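Local coordinates for DUAL specificity protein phosphatase 14 (Homo sapiens, PDB 2WGP) that removes phosphate from tyrosine, serine and threonine residues of proteins and inactivates the MAP kinases ERK, JNK and p38, at residues S31-A41 with G104-G113; I52-I62 with Q69-A78. All coordinates share one frame; numbering follows the deposited sequence.

Interaction 1 of 2, residues S31-A41 with G104-G113; sequences SSLFLGRGSVA and GATLVHCAAG. With PO4 (phosphate ion), chain C.
Ala-41 sets its methyl over one face of the His-109 imidazole. Ala-41 CB stands 3.7 Å from the centroid of the His-109 ring, displaced toward the CD2 and NE2 rim, a CH-pi contact. A bond within segment 104-113 also fixes the ring. His-109 ND1 donates to Cys-110 O at 2.9 Å, almost straight (175°) and in the ring plane. His-109 CG sits between the backbone N and the carbonyl carbon (chi1 83°), which turns ND1 to the next residue's carbonyl, Cys-110 O. Gly-38 CA packs 3.4 Å from ND1 of His-109. Gly-38 N in turn bonds to Ala-111 O at 3.2 Å. The turn and ring follow the parallel strands 33-36 and 106-109, linked by a ladder from Thr-106 N to Ser-32 O through to Cys-110 N to Gly-36 O. The ladder leads into the phosphate-binding loop of the protein-tyrosine phosphatases. There Cys-110, the phosphocysteine nucleophile, has SG 3.0 Å from phosphate O3, and Ala-112 N donates to phosphate O2 at 3.0 Å. Val-114, Ser-115 and Arg-116 also bind this ion. Leu-33 and Val-108 pack on Ile-96 of helix 89-101, Leu-35 on Ser-117 of helix 116-129, and Thr-106 on strand 54-57.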
# COMPACT_ATOMS: atom_id res chain seq x y z
N SER A 31 -38.79 -0.36 -18.14
CA SER A 31 -40.13 -0.88 -17.80
C SER A 31 -40.13 -1.93 -16.68
O SER A 31 -41.10 -2.04 -15.92
CB SER A 31 -40.84 -1.40 -19.07
OG SER A 31 -40.26 -2.61 -19.59
N SER A 32 -39.04 -2.68 -16.53
CA SER A 32 -38.98 -3.77 -15.57
C SER A 32 -37.87 -3.63 -14.53
O SER A 32 -37.52 -4.61 -13.87
CB SER A 32 -38.78 -5.06 -16.35
OG SER A 32 -37.46 -5.09 -16.86
N LEU A 33 -37.31 -2.42 -14.40
CA LEU A 33 -36.17 -2.21 -13.49
C LEU A 33 -36.29 -0.88 -12.78
O LEU A 33 -36.41 0.18 -13.43
CB LEU A 33 -34.81 -2.30 -14.22
CG LEU A 33 -33.53 -2.04 -13.41
CD1 LEU A 33 -33.32 -3.10 -12.34
CD2 LEU A 33 -32.29 -1.93 -14.30
N PHE A 34 -36.22 -0.96 -11.45
CA PHE A 34 -36.21 0.21 -10.61
C PHE A 34 -34.98 0.16 -9.71
O PHE A 34 -34.50 -0.93 -9.33
CB PHE A 34 -37.47 0.27 -9.76
CG PHE A 34 -38.74 0.35 -10.57
CD1 PHE A 34 -39.39 1.58 -10.76
CD2 PHE A 34 -39.28 -0.80 -11.15
CE1 PHE A 34 -40.57 1.65 -11.50
CE2 PHE A 34 -40.45 -0.72 -11.91
CZ PHE A 34 -41.08 0.51 -12.09
N LEU A 35 -34.50 1.34 -9.33
CA LEU A 35 -33.38 1.50 -8.42
C LEU A 35 -33.85 2.30 -7.21
O LEU A 35 -34.61 3.27 -7.34
CB LEU A 35 -32.28 2.27 -9.15
CG LEU A 35 -31.02 2.77 -8.48
CD1 LEU A 35 -30.10 3.41 -9.49
CD2 LEU A 35 -31.31 3.75 -7.34
N GLY A 36 -33.38 1.92 -6.02
CA GLY A 36 -33.80 2.62 -4.82
C GLY A 36 -32.90 2.55 -3.61
O GLY A 36 -31.92 1.79 -3.56
N ARG A 37 -33.26 3.39 -2.64
CA ARG A 37 -32.82 3.31 -1.26
C ARG A 37 -33.51 2.20 -0.53
O ARG A 37 -34.66 1.85 -0.84
CB ARG A 37 -33.21 4.60 -0.52
CG ARG A 37 -32.50 5.78 -0.98
CD ARG A 37 -32.53 6.93 0.03
NE ARG A 37 -33.65 7.84 -0.19
CZ ARG A 37 -34.69 8.01 0.63
NH1 ARG A 37 -34.82 7.33 1.75
NH2 ARG A 37 -35.63 8.89 0.32
N GLY A 38 -32.86 1.70 0.52
CA GLY A 38 -33.40 0.55 1.28
C GLY A 38 -34.73 0.88 1.93
O GLY A 38 -35.59 0.03 2.01
N SER A 39 -34.90 2.13 2.34
CA SER A 39 -36.16 2.60 2.94
C SER A 39 -37.45 2.31 2.15
O SER A 39 -38.49 2.03 2.76
CB SER A 39 -36.07 4.11 3.25
OG SER A 39 -36.39 4.92 2.12
N VAL A 40 -37.39 2.37 0.81
CA VAL A 40 -38.56 2.11 -0.05
C VAL A 40 -38.82 0.62 -0.18
O VAL A 40 -39.93 0.20 -0.53
CB VAL A 40 -38.42 2.72 -1.50
CG1 VAL A 40 -38.11 4.22 -1.43
CG2 VAL A 40 -37.37 1.98 -2.34
N ALA A 41 -37.79 -0.18 0.09
CA ALA A 41 -37.85 -1.61 -0.15
C ALA A 41 -38.91 -2.30 0.72
O ALA A 41 -39.51 -3.26 0.27
CB ALA A 41 -36.49 -2.24 0.03
N GLY A 104 -42.44 -9.64 -14.98
CA GLY A 104 -42.40 -8.99 -13.69
C GLY A 104 -41.50 -7.77 -13.76
O GLY A 104 -41.17 -7.25 -14.85
N ALA A 105 -41.10 -7.32 -12.59
CA ALA A 105 -40.20 -6.17 -12.50
C ALA A 105 -39.35 -6.28 -11.24
O ALA A 105 -39.75 -6.86 -10.24
CB ALA A 105 -41.00 -4.86 -12.52
N THR A 106 -38.14 -5.73 -11.33
CA THR A 106 -37.16 -5.84 -10.27
C THR A 106 -36.82 -4.47 -9.68
O THR A 106 -36.62 -3.50 -10.41
CB THR A 106 -35.87 -6.55 -10.80
OG1 THR A 106 -36.21 -7.85 -11.32
CG2 THR A 106 -34.84 -6.68 -9.69
N LEU A 107 -36.75 -4.42 -8.35
CA LEU A 107 -36.13 -3.33 -7.66
C LEU A 107 -34.75 -3.75 -7.19
O LEU A 107 -34.60 -4.74 -6.45
CB LEU A 107 -36.95 -2.87 -6.47
CG LEU A 107 -36.26 -1.87 -5.54
CD1 LEU A 107 -36.15 -0.46 -6.19
CD2 LEU A 107 -37.05 -1.84 -4.21
N VAL A 108 -33.74 -3.03 -7.63
CA VAL A 108 -32.39 -3.21 -7.11
C VAL A 108 -32.18 -2.06 -6.14
O VAL A 108 -32.21 -0.87 -6.56
CB VAL A 108 -31.28 -3.22 -8.18
CG1 VAL A 108 -29.91 -3.47 -7.50
CG2 VAL A 108 -31.57 -4.28 -9.32
N HIS A 109 -32.02 -2.39 -4.86
CA HIS A 109 -31.83 -1.38 -3.82
C HIS A 109 -30.52 -1.58 -3.08
O HIS A 109 -29.97 -2.70 -3.03
CB HIS A 109 -33.02 -1.27 -2.84
CG HIS A 109 -33.01 -2.27 -1.71
ND1 HIS A 109 -32.24 -2.12 -0.57
CD2 HIS A 109 -33.74 -3.40 -1.53
CE1 HIS A 109 -32.47 -3.14 0.24
NE2 HIS A 109 -33.37 -3.93 -0.32
N CYS A 110 -30.02 -0.50 -2.52
CA CYS A 110 -28.91 -0.57 -1.57
C CYS A 110 -29.35 0.23 -0.34
O CYS A 110 -30.51 0.12 0.07
CB CYS A 110 -27.62 -0.07 -2.24
SG CYS A 110 -27.74 1.46 -3.17
N ALA A 111 -28.46 1.03 0.27
CA ALA A 111 -28.81 1.86 1.42
C ALA A 111 -29.21 3.25 0.93
O ALA A 111 -30.35 3.66 1.06
CB ALA A 111 -27.63 1.95 2.42
N ALA A 112 -28.27 3.90 0.25
CA ALA A 112 -28.41 5.27 -0.21
C ALA A 112 -28.96 5.43 -1.62
O ALA A 112 -29.30 6.52 -2.03
CB ALA A 112 -27.03 6.00 -0.09
N GLY A 113 -29.08 4.34 -2.38
CA GLY A 113 -29.47 4.45 -3.77
C GLY A 113 -28.48 5.23 -4.63
O GLY A 113 -28.85 5.79 -5.67
P PO4 C . -24.79 2.81 -1.29
O1 PO4 C . -24.08 1.67 -1.95
O2 PO4 C . -25.71 2.47 -0.15
O3 PO4 C . -25.67 3.52 -2.32
O4 PO4 C . -23.78 3.85 -0.79
O HOH W 1 -36.87 -7.32 -13.99
O HOH W 2 -32.20 2.79 3.11

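Interaction 2 of 2, residues I52-I62 with Q69-A78; sequences ITCIVNATIEI and QFEYVKVPLA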
# COMPACT_ATOMS: atom_id res chain seq x y z
N ILE A 52 -43.65 -4.41 -9.14
CA ILE A 52 -42.41 -5.04 -8.69
C ILE A 52 -42.72 -6.41 -8.10
O ILE A 52 -43.62 -6.57 -7.27
CB ILE A 52 -41.61 -4.12 -7.71
CG1 ILE A 52 -41.05 -2.91 -8.49
CG2 ILE A 52 -40.44 -4.91 -7.01
CD1 ILE A 52 -40.64 -1.72 -7.63
N THR A 53 -42.01 -7.41 -8.60
CA THR A 53 -42.18 -8.80 -8.19
C THR A 53 -40.91 -9.39 -7.55
O THR A 53 -40.97 -10.41 -6.86
CB THR A 53 -42.56 -9.67 -9.41
OG1 THR A 53 -41.56 -9.53 -10.42
CG2 THR A 53 -43.93 -9.24 -9.96
N CYS A 54 -39.76 -8.75 -7.80
CA CYS A 54 -38.48 -9.22 -7.34
C CYS A 54 -37.67 -8.08 -6.74
O CYS A 54 -37.60 -6.98 -7.33
CB CYS A 54 -37.71 -9.83 -8.49
SG CYS A 54 -36.07 -10.46 -8.07
N ILE A 55 -37.14 -8.32 -5.55
CA ILE A 55 -36.27 -7.36 -4.86
C ILE A 55 -34.85 -7.91 -4.72
O ILE A 55 -34.62 -8.96 -4.08
CB ILE A 55 -36.82 -6.98 -3.44
CG1 ILE A 55 -38.24 -6.41 -3.53
CG2 ILE A 55 -35.89 -5.97 -2.75
CD1 ILE A 55 -38.90 -6.15 -2.15
N VAL A 56 -33.91 -7.19 -5.33
CA VAL A 56 -32.48 -7.43 -5.19
C VAL A 56 -31.94 -6.48 -4.13
O VAL A 56 -31.82 -5.26 -4.34
CB VAL A 56 -31.71 -7.26 -6.53
CG1 VAL A 56 -30.24 -7.51 -6.32
CG2 VAL A 56 -32.23 -8.21 -7.60
N ASN A 57 -31.62 -7.05 -3.00
CA ASN A 57 -31.05 -6.31 -1.88
C ASN A 57 -29.52 -6.35 -1.96
O ASN A 57 -28.89 -7.32 -1.52
CB ASN A 57 -31.57 -6.92 -0.57
CG ASN A 57 -31.00 -6.26 0.64
OD1 ASN A 57 -30.23 -5.30 0.53
ND2 ASN A 57 -31.36 -6.76 1.82
N ALA A 58 -28.94 -5.30 -2.56
CA ALA A 58 -27.47 -5.19 -2.74
C ALA A 58 -26.77 -4.58 -1.52
O ALA A 58 -25.98 -3.63 -1.65
CB ALA A 58 -27.14 -4.40 -4.01
N THR A 59 -27.07 -5.11 -0.34
CA THR A 59 -26.41 -4.70 0.89
C THR A 59 -26.17 -5.88 1.77
O THR A 59 -26.92 -6.87 1.73
CB THR A 59 -27.25 -3.69 1.73
OG1 THR A 59 -28.29 -4.39 2.44
CG2 THR A 59 -27.85 -2.60 0.84
N ILE A 60 -25.11 -5.78 2.56
CA ILE A 60 -24.88 -6.73 3.63
C ILE A 60 -25.74 -6.33 4.84
O ILE A 60 -26.33 -7.19 5.50
CB ILE A 60 -23.35 -6.83 3.92
CG1 ILE A 60 -23.05 -7.84 5.03
CG2 ILE A 60 -22.74 -5.46 4.25
CD1 ILE A 60 -21.60 -8.26 5.03
N GLU A 61 -25.85 -5.03 5.08
CA GLU A 61 -26.29 -4.50 6.36
C GLU A 61 -27.79 -4.31 6.56
O GLU A 61 -28.24 -4.13 7.70
CB GLU A 61 -25.52 -3.20 6.68
CG GLU A 61 -25.96 -1.91 5.95
CD GLU A 61 -25.36 -1.71 4.56
OE1 GLU A 61 -24.74 -2.64 3.99
OE2 GLU A 61 -25.54 -0.60 4.01
N ILE A 62 -28.56 -4.33 5.47
CA ILE A 62 -30.02 -4.26 5.53
C ILE A 62 -30.61 -5.68 5.37
O ILE A 62 -30.38 -6.33 4.34
CB ILE A 62 -30.62 -3.35 4.43
CG1 ILE A 62 -29.97 -1.97 4.48
CG2 ILE A 62 -32.18 -3.28 4.54
CD1 ILE A 62 -30.59 -0.94 3.49
N GLN A 69 -45.18 -11.26 -1.03
CA GLN A 69 -45.48 -10.77 -2.37
C GLN A 69 -44.28 -10.68 -3.29
O GLN A 69 -44.43 -10.56 -4.50
CB GLN A 69 -46.12 -9.38 -2.29
CG GLN A 69 -47.54 -9.40 -1.76
CD GLN A 69 -47.60 -9.66 -0.27
OE1 GLN A 69 -46.67 -9.35 0.46
NE2 GLN A 69 -48.72 -10.24 0.18
N PHE A 70 -43.08 -10.68 -2.73
CA PHE A 70 -41.89 -10.50 -3.53
C PHE A 70 -40.97 -11.66 -3.37
O PHE A 70 -40.92 -12.29 -2.32
CB PHE A 70 -41.15 -9.18 -3.18
CG PHE A 70 -42.06 -8.01 -3.03
CD1 PHE A 70 -42.71 -7.47 -4.14
CD2 PHE A 70 -42.29 -7.46 -1.77
CE1 PHE A 70 -43.58 -6.36 -4.00
CE2 PHE A 70 -43.16 -6.36 -1.62
CZ PHE A 70 -43.79 -5.82 -2.74
N GLU A 71 -40.24 -11.92 -4.45
CA GLU A 71 -39.08 -12.76 -4.44
C GLU A 71 -37.92 -11.90 -3.99
O GLU A 71 -37.83 -10.74 -4.37
CB GLU A 71 -38.86 -13.28 -5.86
CG GLU A 71 -37.67 -14.15 -6.05
CD GLU A 71 -37.45 -14.49 -7.51
OE1 GLU A 71 -36.56 -15.32 -7.77
OE2 GLU A 71 -38.15 -13.94 -8.39
N TYR A 72 -37.03 -12.42 -3.16
CA TYR A 72 -35.89 -11.64 -2.67
C TYR A 72 -34.57 -12.28 -3.08
O TYR A 72 -34.41 -13.51 -2.98
CB TYR A 72 -35.92 -11.53 -1.14
CG TYR A 72 -36.96 -10.61 -0.59
CD1 TYR A 72 -38.28 -11.04 -0.44
CD2 TYR A 72 -36.65 -9.32 -0.22
CE1 TYR A 72 -39.24 -10.21 0.06
CE2 TYR A 72 -37.62 -8.47 0.26
CZ TYR A 72 -38.91 -8.92 0.40
OH TYR A 72 -39.88 -8.09 0.90
N VAL A 73 -33.63 -11.43 -3.51
CA VAL A 73 -32.26 -11.83 -3.82
C VAL A 73 -31.28 -10.94 -3.04
O VAL A 73 -31.26 -9.74 -3.21
CB VAL A 73 -31.95 -11.70 -5.33
CG1 VAL A 73 -30.50 -12.13 -5.63
CG2 VAL A 73 -32.96 -12.53 -6.17
N LYS A 74 -30.48 -11.55 -2.18
CA LYS A 74 -29.51 -10.82 -1.36
C LYS A 74 -28.15 -10.86 -2.06
O LYS A 74 -27.66 -11.94 -2.41
CB LYS A 74 -29.41 -11.50 -0.00
CG LYS A 74 -28.40 -10.93 0.99
CD LYS A 74 -29.02 -9.77 1.77
CE LYS A 74 -28.34 -9.59 3.10
NZ LYS A 74 -29.01 -8.57 3.93
N VAL A 75 -27.56 -9.69 -2.25
CA VAL A 75 -26.21 -9.51 -2.77
C VAL A 75 -25.38 -8.82 -1.66
O VAL A 75 -25.35 -7.59 -1.58
CB VAL A 75 -26.25 -8.69 -4.09
CG1 VAL A 75 -24.85 -8.31 -4.59
CG2 VAL A 75 -27.06 -9.46 -5.14
N PRO A 76 -24.71 -9.62 -0.81
CA PRO A 76 -24.22 -9.06 0.45
C PRO A 76 -22.84 -8.41 0.34
O PRO A 76 -21.84 -8.95 0.84
CB PRO A 76 -24.21 -10.28 1.39
CG PRO A 76 -23.97 -11.42 0.52
CD PRO A 76 -24.59 -11.09 -0.81
N LEU A 77 -22.86 -7.20 -0.20
CA LEU A 77 -21.69 -6.36 -0.43
C LEU A 77 -21.75 -5.09 0.43
O LEU A 77 -22.82 -4.58 0.69
CB LEU A 77 -21.72 -5.84 -1.88
CG LEU A 77 -21.63 -6.84 -3.03
CD1 LEU A 77 -22.27 -6.20 -4.31
CD2 LEU A 77 -20.19 -7.25 -3.25
N ALA A 78 -20.58 -4.58 0.78
CA ALA A 78 -20.40 -3.25 1.37
C ALA A 78 -20.12 -2.26 0.24
O ALA A 78 -19.67 -2.66 -0.83
CB ALA A 78 -19.25 -3.25 2.34
O HOH W 3 -42.90 -12.37 -6.71
O HOH W 4 -40.36 -12.07 -10.28
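Parallel strands 54-57 and 71-74 form one margin of the central sheet, with 71-74 outermost within the chain. Their ladder runs from Glu-71 N to Thr-53 O as far as Val-75 N to Asn-57 O, the latter 2.8 Å. On one face Ile-55 CD1 reaches two rings, lying 3.7 Å from Phe-70 CD2 and 3.6 Å from Tyr-72 CE2. Its CG1 is anti to the carbonyl carbon (chi1 -58°), which carries CD1 to both. The Phe-70 edge meets Ile-52 O in the ring plane, CE1 being 3.3 Å from it. On the reverse face Val-56 CG1 meets Val-75 CG2 at 3.9 Å. In this phosphatase fold strand 54-57 continues into loop 58-62, which borders the catalytic pocket. At the ends of the strands the side chains of Asn-57 and Lys-74 lie side by side. Asn-57 ND2 donates to Ile-62 O at 2.7 Å and also bonds Asn-64, while its OD1 accepts from Thr-59 OG1. Thr-59 OG1 takes the Ile-62 N-H in an ST motif. An alanine in place of this asparagine is likely to leave Thr-59 OG1 and Ile-62 O without their amide partners and the loop freer to shift. Lys-74 bends at chi2 (85°), bringing NZ 2.7 Å from Ile-62 O and into a weak bond with Ile-60 O.

Overall arrangement
Interactions 1 and 2 are neighbouring strand pairs of one sheet, with centres about 9 Å apart. Strands 106-109 and 54-57 join them: Leu-107 O is 2.8 Å from Val-56 N, and His-109 O is 2.8 Å from Ala-58 N, both probable hydrogen bonds. Both segments of interaction 2 fall in the chain between the two segments of interaction 1. Both interactions lead to the active site from the C-terminal ends of their strands. Interaction 1 supplies the nucleophile Cys-110. Interaction 2 brings Thr-59 beside it, with Thr-59 CG2 3.3 Å from Cys-110 CA. His-109 CE1 also packs 3.1 Å from Asn-57 OD1. Arg-116 ties the two together, binding the phosphate of interaction 1 and forming a salt bridge with Glu-61 of interaction 2.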